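PDB 4D05: Atp-dependent DNA ligase from Psychromonas sp., which joins breaks in DNA in an ATP-dependent reaction that proceeds through an enzyme-adenylate intermediate. Local coordinates for residues Pro4-Leu8 and Leu163-Lys167; Asp28-Trp34 and Ala61-Trp67; Met96-Leu100 and Lys113-Val118. One frame throughout, in Å; residues are numbered along the deposited sequence.

Contact 1: Pro4-Leu8 and Leu163-Lys167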
loop_
_atom_site.group_PDB
_atom_site.type_symbol
_atom_site.label_atom_id
_atom_site.label_comp_id
_atom_site.label_asym_id
_atom_site.label_seq_id
_atom_site.Cartn_x
_atom_site.Cartn_y
_atom_site.Cartn_z
ATOM N N PRO A 4 -7.438 16.329 3.727
ATOM C CA PRO A 4 -7.598 16.107 5.158
ATOM C C PRO A 4 -6.267 15.896 5.874
ATOM O O PRO A 4 -5.295 15.509 5.237
ATOM C CB PRO A 4 -8.487 14.851 5.211
ATOM C CG PRO A 4 -8.287 14.169 3.915
ATOM C CD PRO A 4 -7.978 15.227 2.919
ATOM N N PRO A 5 -6.252 16.130 7.195
ATOM C CA PRO A 5 -5.066 16.153 8.068
ATOM C C PRO A 5 -4.738 14.743 8.453
ATOM O O PRO A 5 -5.047 14.286 9.554
ATOM C CB PRO A 5 -5.541 16.950 9.280
ATOM C CG PRO A 5 -6.983 16.571 9.385
ATOM C CD PRO A 5 -7.482 16.416 7.958
ATOM N N ILE A 6 -4.126 14.036 7.517
ATOM C CA ILE A 6 -3.880 12.617 7.697
ATOM C C ILE A 6 -2.407 12.169 7.813
ATOM O O ILE A 6 -1.468 12.801 7.284
ATOM C CB ILE A 6 -4.604 11.840 6.605
ATOM C CG1 ILE A 6 -4.122 12.245 5.204
ATOM C CG2 ILE A 6 -6.047 12.094 6.748
ATOM C CD1 ILE A 6 -4.607 11.346 4.097
ATOM N N GLN A 7 -2.218 11.048 8.504
ATOM C CA GLN A 7 -0.884 10.469 8.695
ATOM C C GLN A 7 -0.581 9.604 7.545
ATOM O O GLN A 7 -1.487 8.894 7.102
ATOM C CB GLN A 7 -0.867 9.571 9.927
ATOM C CG GLN A 7 0.483 8.957 10.230
ATOM C CD GLN A 7 0.511 8.534 11.706
ATOM O OE1 GLN A 7 1.113 9.166 12.560
ATOM N NE2 GLN A 7 -0.173 7.517 11.989
ATOM N N LEU A 8 0.668 9.645 7.069
ATOM C CA LEU A 8 1.110 8.837 5.952
ATOM C C LEU A 8 2.220 7.819 6.305
ATOM O O LEU A 8 3.088 8.036 7.182
ATOM C CB LEU A 8 1.606 9.704 4.787
ATOM C CG LEU A 8 0.755 10.887 4.317
ATOM C CD1 LEU A 8 1.522 11.554 3.194
ATOM C CD2 LEU A 8 -0.678 10.474 3.849
ATOM N N LEU A 163 2.267 8.401 18.445
ATOM C CA LEU A 163 1.286 9.474 18.539
ATOM C C LEU A 163 0.967 9.959 17.122
ATOM O O LEU A 163 1.865 10.045 16.280
ATOM C CB LEU A 163 1.878 10.620 19.353
ATOM C CG LEU A 163 2.153 10.283 20.817
ATOM C CD1 LEU A 163 2.784 11.466 21.537
ATOM C CD2 LEU A 163 0.869 9.872 21.527
ATOM N N TYR A 164 -0.282 10.341 16.871
ATOM C CA TYR A 164 -0.692 10.688 15.516
ATOM C C TYR A 164 0.036 11.929 15.012
ATOM O O TYR A 164 0.128 12.931 15.727
ATOM C CB TYR A 164 -2.198 10.955 15.474
ATOM C CG TYR A 164 -2.766 10.890 14.064
ATOM C CD1 TYR A 164 -3.207 9.688 13.549
ATOM C CD2 TYR A 164 -2.876 12.035 13.263
ATOM C CE1 TYR A 164 -3.733 9.589 12.255
ATOM C CE2 TYR A 164 -3.390 11.939 11.988
ATOM C CZ TYR A 164 -3.828 10.710 11.500
ATOM O OH TYR A 164 -4.346 10.572 10.206
ATOM N N GLN A 165 0.539 11.847 13.780
ATOM C CA GLN A 165 1.253 12.960 13.140
ATOM C C GLN A 165 0.682 13.152 11.758
ATOM O O GLN A 165 0.438 12.155 11.069
ATOM C CB GLN A 165 2.734 12.612 12.995
ATOM C CG GLN A 165 3.448 12.401 14.259
ATOM C CD GLN A 165 4.924 12.167 14.006
ATOM O OE1 GLN A 165 5.294 11.535 13.034
ATOM N NE2 GLN A 165 5.764 12.697 14.863
ATOM N N THR A 166 0.454 14.416 11.360
ATOM C CA THR A 166 -0.216 14.725 10.091
ATOM C C THR A 166 0.826 14.837 8.991
ATOM O O THR A 166 1.006 15.889 8.400
ATOM C CB THR A 166 -1.041 16.020 10.180
ATOM O OG1 THR A 166 -0.194 17.152 10.475
ATOM C CG2 THR A 166 -2.081 15.871 11.256
ATOM N N LYS A 167 1.558 13.748 8.782
ATOM C CA LYS A 167 2.636 13.739 7.810
ATOM C C LYS A 167 3.089 12.320 7.612
ATOM O O LYS A 167 2.460 11.427 8.138
ATOM C CB LYS A 167 3.811 14.561 8.319
ATOM C CG LYS A 167 4.422 14.008 9.562
ATOM C CD LYS A 167 5.751 14.699 9.826
ATOM C CE LYS A 167 5.613 16.211 9.741
ATOM N NZ LYS A 167 6.866 16.928 10.126
HETATM O O HOH W 1 3.260 8.501 14.298
#
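Q7 and Y164 join the segment leading into strand 8-11 to the loop between strands 154-159 and 168-169, which runs at about a right angle to it. The phenol of Y164 reaches in along I6, its OH 3.3 Å from I6 CA, and accepts a hydrogen bond from Q7 N (2.8 Å). The side chain of Q7 slides over the same ring in the opposite direction: Q7 CB forms a CH-pi contact 3.9 Å from the Y164 ring centroid, and the amide plane lies only 26° from that of the ring. With CG anti to the backbone N (chi1 -178°) and the chain extended beyond it, the Q7 amide is laid over the rim of the tyrosine ring, with OE1 reaching the backbone of 163-165. There Q7 OE1 accepts a hydrogen bond from Q165 N at 3.0 Å, the donor standing above the amide plane, and a second from a water that also donates to L163 O. At the far end, L8 N gives K167 O a short, nearly straight bond of 2.7 Å. P5 and T166, each the centre of an inverse gamma turn, pack at the margin through P5 CB and T166 CG2, 4.1 Å apart. Q7 O accepts a hydrogen bond from R31 NH2. This buried glutamine thus ties the segments by polar bonds at both its ends, the aromatic face holding the stem between them.

Contact 2: Asp28-Trp34 and Ala61-Trp67. With AMP (adenosine monophosphate), chain H; SO4 (sulfate ion), chain G.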
loop_
_atom_site.group_PDB
_atom_site.type_symbol
_atom_site.label_atom_id
_atom_site.label_comp_id
_atom_site.label_asym_id
_atom_site.label_seq_id
_atom_site.Cartn_x
_atom_site.Cartn_y
_atom_site.Cartn_z
ATOM N N ASP A 28 -6.715 -2.647 -0.329
ATOM C CA ASP A 28 -6.699 -1.903 -1.588
ATOM C C ASP A 28 -8.099 -1.326 -1.798
ATOM O O ASP A 28 -8.938 -1.898 -2.501
ATOM C CB ASP A 28 -6.353 -2.844 -2.730
ATOM C CG ASP A 28 -6.029 -2.111 -4.029
ATOM O OD1 ASP A 28 -5.711 -0.907 -4.045
ATOM O OD2 ASP A 28 -6.028 -2.795 -5.053
ATOM N N GLY A 29 -8.326 -0.192 -1.171
ATOM C CA GLY A 29 -9.592 0.525 -1.302
ATOM C C GLY A 29 -9.382 1.989 -1.583
ATOM O O GLY A 29 -8.368 2.393 -2.157
ATOM N N ILE A 30 -10.364 2.798 -1.173
ATOM C CA ILE A 30 -10.293 4.228 -1.324
ATOM C C ILE A 30 -10.230 4.836 0.067
ATOM O O ILE A 30 -11.141 4.626 0.873
ATOM C CB ILE A 30 -11.542 4.759 -2.067
ATOM C CG1 ILE A 30 -11.512 4.307 -3.532
ATOM C CG2 ILE A 30 -11.615 6.281 -2.008
ATOM C CD1 ILE A 30 -10.380 4.909 -4.350
ATOM N N ARG A 31 -9.157 5.573 0.347
ATOM C CA ARG A 31 -9.014 6.158 1.662
ATOM C C ARG A 31 -10.080 7.213 1.903
ATOM O O ARG A 31 -10.406 7.985 1.010
ATOM C CB ARG A 31 -7.648 6.802 1.809
ATOM C CG ARG A 31 -7.361 7.180 3.246
ATOM C CD ARG A 31 -5.957 7.673 3.462
ATOM N NE ARG A 31 -5.771 8.048 4.847
ATOM C CZ ARG A 31 -4.638 7.922 5.519
ATOM N NH1 ARG A 31 -3.565 7.465 4.943
ATOM N NH2 ARG A 31 -4.599 8.283 6.772
ATOM N N ALA A 32 -10.615 7.253 3.118
ATOM C CA ALA A 32 -11.592 8.270 3.496
ATOM C C ALA A 32 -11.303 8.737 4.918
ATOM O O ALA A 32 -10.968 7.940 5.790
ATOM C CB ALA A 32 -13.014 7.736 3.390
ATOM N N TYR A 33 -11.455 10.039 5.129
ATOM C CA TYR A 33 -11.351 10.654 6.426
ATOM C C TYR A 33 -12.749 11.084 6.839
ATOM O O TYR A 33 -13.421 11.853 6.141
ATOM C CB TYR A 33 -10.436 11.865 6.328
ATOM C CG TYR A 33 -10.367 12.721 7.560
ATOM C CD1 TYR A 33 -9.582 12.373 8.606
ATOM C CD2 TYR A 33 -11.051 13.912 7.642
ATOM C CE1 TYR A 33 -9.488 13.191 9.747
ATOM C CE2 TYR A 33 -10.970 14.722 8.754
ATOM C CZ TYR A 33 -10.207 14.340 9.810
ATOM O OH TYR A 33 -10.108 15.121 10.939
ATOM N N TRP A 34 -13.185 10.551 7.970
ATOM C CA TRP A 34 -14.454 10.953 8.585
ATOM C C TRP A 34 -14.199 12.044 9.577
ATOM O O TRP A 34 -13.482 11.867 10.558
ATOM C CB TRP A 34 -15.097 9.759 9.271
ATOM C CG TRP A 34 -16.287 10.046 10.128
ATOM C CD1 TRP A 34 -16.305 10.086 11.481
ATOM C CD2 TRP A 34 -17.634 10.302 9.702
ATOM N NE1 TRP A 34 -17.571 10.344 11.939
ATOM C CE2 TRP A 34 -18.412 10.478 10.868
ATOM C CE3 TRP A 34 -18.259 10.386 8.463
ATOM C CZ2 TRP A 34 -19.770 10.748 10.819
ATOM C CZ3 TRP A 34 -19.603 10.644 8.418
ATOM C CH2 TRP A 34 -20.347 10.825 9.587
ATOM N N ALA A 61 -13.610 11.643 14.976
ATOM C CA ALA A 61 -12.972 11.562 13.662
ATOM C C ALA A 61 -12.297 10.214 13.472
ATOM O O ALA A 61 -11.706 9.666 14.400
ATOM C CB ALA A 61 -11.973 12.670 13.499
HETATM N N MSE A 62 -12.405 9.687 12.260
HETATM C CA MSE A 62 -11.870 8.372 11.943
HETATM C C MSE A 62 -11.178 8.342 10.572
HETATM O O MSE A 62 -11.624 8.987 9.635
HETATM C CB MSE A 62 -13.008 7.296 11.938
HETATM C CG MSE A 62 -13.773 7.204 13.312
HETATM SE SE MSE A 62 -15.144 5.830 13.278
HETATM C CE MSE A 62 -16.467 6.843 12.262
ATOM N N ASP A 63 -10.100 7.566 10.477
ATOM C CA ASP A 63 -9.387 7.313 9.228
ATOM C C ASP A 63 -9.614 5.868 8.830
ATOM O O ASP A 63 -9.454 5.006 9.646
ATOM C CB ASP A 63 -7.905 7.491 9.459
ATOM C CG ASP A 63 -7.340 8.634 8.724
ATOM O OD1 ASP A 63 -7.732 9.779 9.000
ATOM O OD2 ASP A 63 -6.455 8.396 7.884
ATOM N N GLY A 64 -9.990 5.609 7.576
ATOM C CA GLY A 64 -10.243 4.252 7.140
ATOM C C GLY A 64 -10.191 4.099 5.640
ATOM O O GLY A 64 -9.856 5.041 4.899
ATOM N N GLU A 65 -10.497 2.886 5.218
ATOM C CA GLU A 65 -10.534 2.560 3.786
ATOM C C GLU A 65 -11.974 2.184 3.423
ATOM O O GLU A 65 -12.558 1.312 4.082
ATOM C CB GLU A 65 -9.672 1.326 3.495
ATOM C CG GLU A 65 -8.202 1.568 3.424
ATOM C CD GLU A 65 -7.703 2.373 2.233
ATOM O OE1 GLU A 65 -8.062 2.116 1.047
ATOM O OE2 GLU A 65 -6.808 3.182 2.479
ATOM N N LEU A 66 -12.542 2.814 2.396
ATOM C CA LEU A 66 -13.789 2.315 1.823
ATOM C C LEU A 66 -13.384 1.077 1.027
ATOM O O LEU A 66 -12.519 1.151 0.136
ATOM C CB LEU A 66 -14.438 3.368 0.937
ATOM C CG LEU A 66 -14.799 4.674 1.651
ATOM C CD1 LEU A 66 -15.231 5.735 0.666
ATOM C CD2 LEU A 66 -15.903 4.445 2.672
ATOM N N TRP A 67 -14.009 -0.053 1.329
ATOM C CA TRP A 67 -13.554 -1.323 0.786
ATOM C C TRP A 67 -14.679 -2.336 0.817
ATOM O O TRP A 67 -15.535 -2.333 1.716
ATOM C CB TRP A 67 -12.402 -1.788 1.661
ATOM C CG TRP A 67 -11.682 -3.077 1.336
ATOM C CD1 TRP A 67 -10.638 -3.253 0.451
ATOM C CD2 TRP A 67 -11.858 -4.339 2.001
ATOM N NE1 TRP A 67 -10.170 -4.570 0.535
ATOM C CE2 TRP A 67 -10.891 -5.231 1.492
ATOM C CE3 TRP A 67 -12.716 -4.783 2.996
ATOM C CZ2 TRP A 67 -10.803 -6.558 1.927
ATOM C CZ3 TRP A 67 -12.617 -6.100 3.426
ATOM C CH2 TRP A 67 -11.658 -6.956 2.899
HETATM P P AMP H . -0.314 1.174 -0.578
HETATM O O1P AMP H . 1.113 1.499 -0.914
HETATM O O2P AMP H . -1.468 1.255 -1.560
HETATM O "O5'" AMP H . -0.647 1.946 0.768
HETATM C "C5'" AMP H . -1.909 1.634 1.313
HETATM C "C4'" AMP H . -2.549 2.939 1.675
HETATM O "O4'" AMP H . -3.806 2.737 2.283
HETATM C "C3'" AMP H . -1.650 3.613 2.657
HETATM O "O3'" AMP H . -1.607 4.980 2.217
HETATM C "C2'" AMP H . -2.358 3.467 3.973
HETATM O "O2'" AMP H . -2.098 4.757 4.530
HETATM C "C1'" AMP H . -3.826 3.045 3.664
HETATM N N9 AMP H . -4.170 1.731 4.307
HETATM C C8 AMP H . -4.727 0.603 3.782
HETATM N N7 AMP H . -4.842 -0.399 4.690
HETATM C C5 AMP H . -4.392 0.134 5.849
HETATM C C6 AMP H . -4.177 -0.376 7.205
HETATM N N6 AMP H . -4.531 -1.635 7.504
HETATM N N1 AMP H . -3.678 0.488 8.096
HETATM C C2 AMP H . -3.277 1.729 7.790
HETATM N N3 AMP H . -3.417 2.261 6.588
HETATM C C4 AMP H . -3.956 1.512 5.595
HETATM S S SO4 G . -11.911 12.899 18.648
HETATM O O1 SO4 G . -12.954 12.396 19.575
HETATM O O2 SO4 G . -11.457 14.186 19.225
HETATM O O3 SO4 G . -10.737 11.921 18.637
HETATM O O4 SO4 G . -12.492 13.146 17.273
HETATM O O HOH W 2 -7.529 -5.396 -0.581
#
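Two antiparallel strands of the adenylate-binding domain, 30-34 and 62-67, pair here, with I30, A32 and W34 facing L66, G64 and M62 as hydrogen-bonded pairs. A32 N to G64 O (2.9 Å) and W34 N to M62 O (2.8 Å) are typical of the six backbone bonds. R31 and E65 form a non-hydrogen-bonded pair whose side chains rise toward the AMP. R31, extended from CG to NE, brings NH1 to 3.1 Å from the ribose O2' of AMP. E65 instead bends at CG (chi2 -69°), which sets OE2 3.0 Å from O4' of AMP and turns OE1 back to G29, whose N gives it a weak hydrogen bond. G29, without a side chain, brings its CA to 3.3 Å from L66 O. The sheet thus lends one face to the nucleotide pocket, and further along that face the guanidinium of R31 forms a salt bridge with D63 OD2; the refined spacing is doubtfully short and D63 has two conformers. In the conformer given, D63 OD1 lies in the plane of the Y33 ring at its edge, 3.2 Å from Y33 CD1. On the other face, the selenomethionine methyl M62 CE sits over the indole of W34, 3.3 Å from W34 CD1, while W34 NE1 bonds P58 O. A32 CB meets L66 CG at 3.9 Å, and F95 and L39 cover A32 and W34.

Contact 3: Met96-Leu100 and Lys113-Val118. With AMP (adenosine monophosphate), chain H.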
loop_
_atom_site.group_PDB
_atom_site.type_symbol
_atom_site.label_atom_id
_atom_site.label_comp_id
_atom_site.label_asym_id
_atom_site.label_seq_id
_atom_site.Cartn_x
_atom_site.Cartn_y
_atom_site.Cartn_z
HETATM N N MSE A 96 -13.669 0.715 6.677
HETATM C CA MSE A 96 -12.772 -0.111 7.464
HETATM C C MSE A 96 -11.761 0.780 8.134
HETATM O O MSE A 96 -10.846 1.295 7.487
HETATM C CB MSE A 96 -12.021 -1.100 6.528
HETATM C CG MSE A 96 -12.917 -1.996 5.679
HETATM SE SE MSE A 96 -13.933 -3.349 6.586
HETATM C CE MSE A 96 -12.434 -4.368 7.307
ATOM N N ILE A 97 -11.923 0.989 9.442
ATOM C CA ILE A 97 -11.123 2.004 10.107
ATOM C C ILE A 97 -9.804 1.497 10.629
ATOM O O ILE A 97 -9.698 0.350 11.086
ATOM C CB ILE A 97 -11.936 2.737 11.176
ATOM C CG1 ILE A 97 -12.308 1.819 12.343
ATOM C CG2 ILE A 97 -13.180 3.356 10.500
ATOM C CD1 ILE A 97 -12.941 2.567 13.540
ATOM N N PHE A 98 -8.821 2.392 10.597
ATOM C CA PHE A 98 -7.500 2.069 11.073
ATOM C C PHE A 98 -6.879 3.172 11.958
ATOM O O PHE A 98 -5.811 2.957 12.504
ATOM C CB PHE A 98 -6.562 1.676 9.892
ATOM C CG PHE A 98 -6.450 2.717 8.808
ATOM C CD1 PHE A 98 -5.752 3.869 9.020
ATOM C CD2 PHE A 98 -7.005 2.520 7.562
ATOM C CE1 PHE A 98 -5.629 4.832 8.019
ATOM C CE2 PHE A 98 -6.860 3.489 6.561
ATOM C CZ PHE A 98 -6.166 4.629 6.809
ATOM N N ASP A 99 -7.520 4.332 12.113
ATOM C CA ASP A 99 -7.014 5.286 13.079
ATOM C C ASP A 99 -8.055 6.337 13.455
ATOM O O ASP A 99 -9.150 6.393 12.885
ATOM C CB ASP A 99 -5.708 5.927 12.579
ATOM C CG ASP A 99 -4.703 6.182 13.700
ATOM O OD1 ASP A 99 -5.127 6.276 14.869
ATOM O OD2 ASP A 99 -3.497 6.345 13.409
ATOM N N LEU A 100 -7.694 7.121 14.458
ATOM C CA LEU A 100 -8.505 8.204 15.050
ATOM C C LEU A 100 -7.633 9.475 14.999
ATOM O O LEU A 100 -6.822 9.742 15.890
ATOM C CB LEU A 100 -8.887 7.881 16.511
ATOM C CG LEU A 100 -9.696 6.616 16.731
ATOM C CD1 LEU A 100 -10.041 6.388 18.192
ATOM C CD2 LEU A 100 -10.991 6.641 15.949
ATOM N N LYS A 113 -10.158 2.166 21.710
ATOM C CA LYS A 113 -11.311 3.026 21.468
ATOM C C LYS A 113 -12.047 2.623 20.185
ATOM O O LYS A 113 -13.271 2.580 20.171
ATOM C CB LYS A 113 -10.924 4.495 21.438
ATOM C CG LYS A 113 -12.123 5.406 21.328
ATOM C CD LYS A 113 -11.762 6.842 21.527
ATOM C CE LYS A 113 -12.974 7.709 21.451
ATOM N NZ LYS A 113 -12.667 9.124 21.804
HETATM N N MSE A 114 -11.305 2.366 19.113
HETATM C CA MSE A 114 -11.937 1.985 17.863
HETATM C C MSE A 114 -12.786 0.721 18.013
HETATM O O MSE A 114 -13.881 0.638 17.445
HETATM C CB MSE A 114 -10.874 1.762 16.768
HETATM C CG MSE A 114 -10.274 3.036 16.287
HETATM SE SE MSE A 114 -9.188 2.777 14.639
HETATM C CE MSE A 114 -7.684 1.951 15.480
ATOM N N GLN A 115 -12.292 -0.262 18.771
ATOM C CA GLN A 115 -13.040 -1.514 18.989
ATOM C C GLN A 115 -14.392 -1.183 19.607
ATOM O O GLN A 115 -15.403 -1.703 19.180
ATOM C CB GLN A 115 -12.297 -2.498 19.904
ATOM C CG GLN A 115 -10.995 -3.035 19.311
ATOM C CD GLN A 115 -10.157 -3.921 20.268
ATOM O OE1 GLN A 115 -9.721 -3.480 21.339
ATOM N NE2 GLN A 115 -9.856 -5.151 19.825
ATOM N N THR A 116 -14.388 -0.322 20.615
ATOM C CA THR A 116 -15.626 0.118 21.261
ATOM C C THR A 116 -16.539 0.888 20.322
ATOM O O THR A 116 -17.731 0.632 20.276
ATOM C CB THR A 116 -15.328 0.949 22.521
ATOM O OG1 THR A 116 -14.666 0.123 23.482
ATOM C CG2 THR A 116 -16.609 1.421 23.146
ATOM N N LEU A 117 -15.987 1.843 19.581
ATOM C CA LEU A 117 -16.774 2.612 18.628
ATOM C C LEU A 117 -17.483 1.687 17.621
ATOM O O LEU A 117 -18.680 1.830 17.357
ATOM C CB LEU A 117 -15.893 3.614 17.880
ATOM C CG LEU A 117 -15.292 4.766 18.690
ATOM C CD1 LEU A 117 -14.391 5.568 17.764
ATOM C CD2 LEU A 117 -16.367 5.643 19.307
ATOM N N VAL A 118 -16.739 0.737 17.049
ATOM C CA VAL A 118 -17.329 -0.180 16.089
ATOM C C VAL A 118 -18.425 -1.056 16.712
ATOM O O VAL A 118 -19.513 -1.223 16.123
ATOM C CB VAL A 118 -16.224 -1.019 15.382
ATOM C CG1 VAL A 118 -16.839 -2.165 14.591
ATOM C CG2 VAL A 118 -15.362 -0.118 14.498
HETATM P P AMP H . -0.314 1.174 -0.578
HETATM O O1P AMP H . 1.113 1.499 -0.914
HETATM O O2P AMP H . -1.468 1.255 -1.560
HETATM O "O5'" AMP H . -0.647 1.946 0.768
HETATM C "C5'" AMP H . -1.909 1.634 1.313
HETATM C "C4'" AMP H . -2.549 2.939 1.675
HETATM O "O4'" AMP H . -3.806 2.737 2.283
HETATM C "C3'" AMP H . -1.650 3.613 2.657
HETATM O "O3'" AMP H . -1.607 4.980 2.217
HETATM C "C2'" AMP H . -2.358 3.467 3.973
HETATM O "O2'" AMP H . -2.098 4.757 4.530
HETATM C "C1'" AMP H . -3.826 3.045 3.664
HETATM N N9 AMP H . -4.170 1.731 4.307
HETATM C C8 AMP H . -4.727 0.603 3.782
HETATM N N7 AMP H . -4.842 -0.399 4.690
HETATM C C5 AMP H . -4.392 0.134 5.849
HETATM C C6 AMP H . -4.177 -0.376 7.205
HETATM N N6 AMP H . -4.531 -1.635 7.504
HETATM N N1 AMP H . -3.678 0.488 8.096
HETATM C C2 AMP H . -3.277 1.729 7.790
HETATM N N3 AMP H . -3.417 2.261 6.588
HETATM C C4 AMP H . -3.956 1.512 5.595
#
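K113 meets L100 with its aliphatic stem: the extended chain passes obliquely across the leucine, and K113 CD comes to 3.8 Å from L100 CD1. M114, a selenomethionine, makes the largest share of the contact. Its CG, anti to the carbonyl carbon (chi1 -73°), slides past L100 CG at 3.7 Å and past the tip of I97, and the bend at chi3 then lays SE and CE along the backbone of F98 and D99, with M114 SE 3.4 Å from D99 N. This is where the strand is irregular: F98 and D99 both face D63 in a classic beta bulge. I97 points to the helix; at the bulge F98 and D99 both point away from it, F98 to the nucleotide, and L100 returns to it. With CG lying between the backbone N and the carbonyl carbon (chi1 56°), the F98 ring covers the adenine, AMP N3 lying over its centre and AMP C2 3.5 Å from F98 CG. A serine here takes the ring from over the adenine, and the base would probably be able to shift or tilt in the pocket. One turn on from M114, L117 meets L100 tip to tip, its CD1 4.0 Å from L100 CD2. V118 closes the row, V118 CG2 resting 3.7 Å from I97 CD1. No hydrogen bond crosses between 96-100 and 113-118; the polar tie to this helix comes from D99, in a salt bridge with R110. The axes of strand 96-99 and helix 113-118 run 154° apart in direction and approach to 9.8 Å. Helix 107-121 is the middle element of a beta-alpha-beta unit whose second strand, 126-128, lies parallel beside 94-99; M114 also touches M128 there.

In the fold
Contacts 2 and 3 belong to one mixed sheet, in which strands 30-34, 62-67 and 94-99 are consecutive neighbours; their centres are about 11 Å apart, and E65 N to M96 O and D63 N to D99 O probably join them. The centre of contact 1 is about 13 and 16 Å from theirs. Its segments lead into strands 8-11 and 168-169 of the second sheet; it touches contact 2 through Q7 and R31, and Y164 packs on D99. Along the chain, contact 2 closes before contact 3 opens, and both fall between the halves of contact 1. R31, E65 and F98 give the first sheet its share of the AMP pocket, with contact 1 packed on the same face of it, beside R31, Y33 and D63.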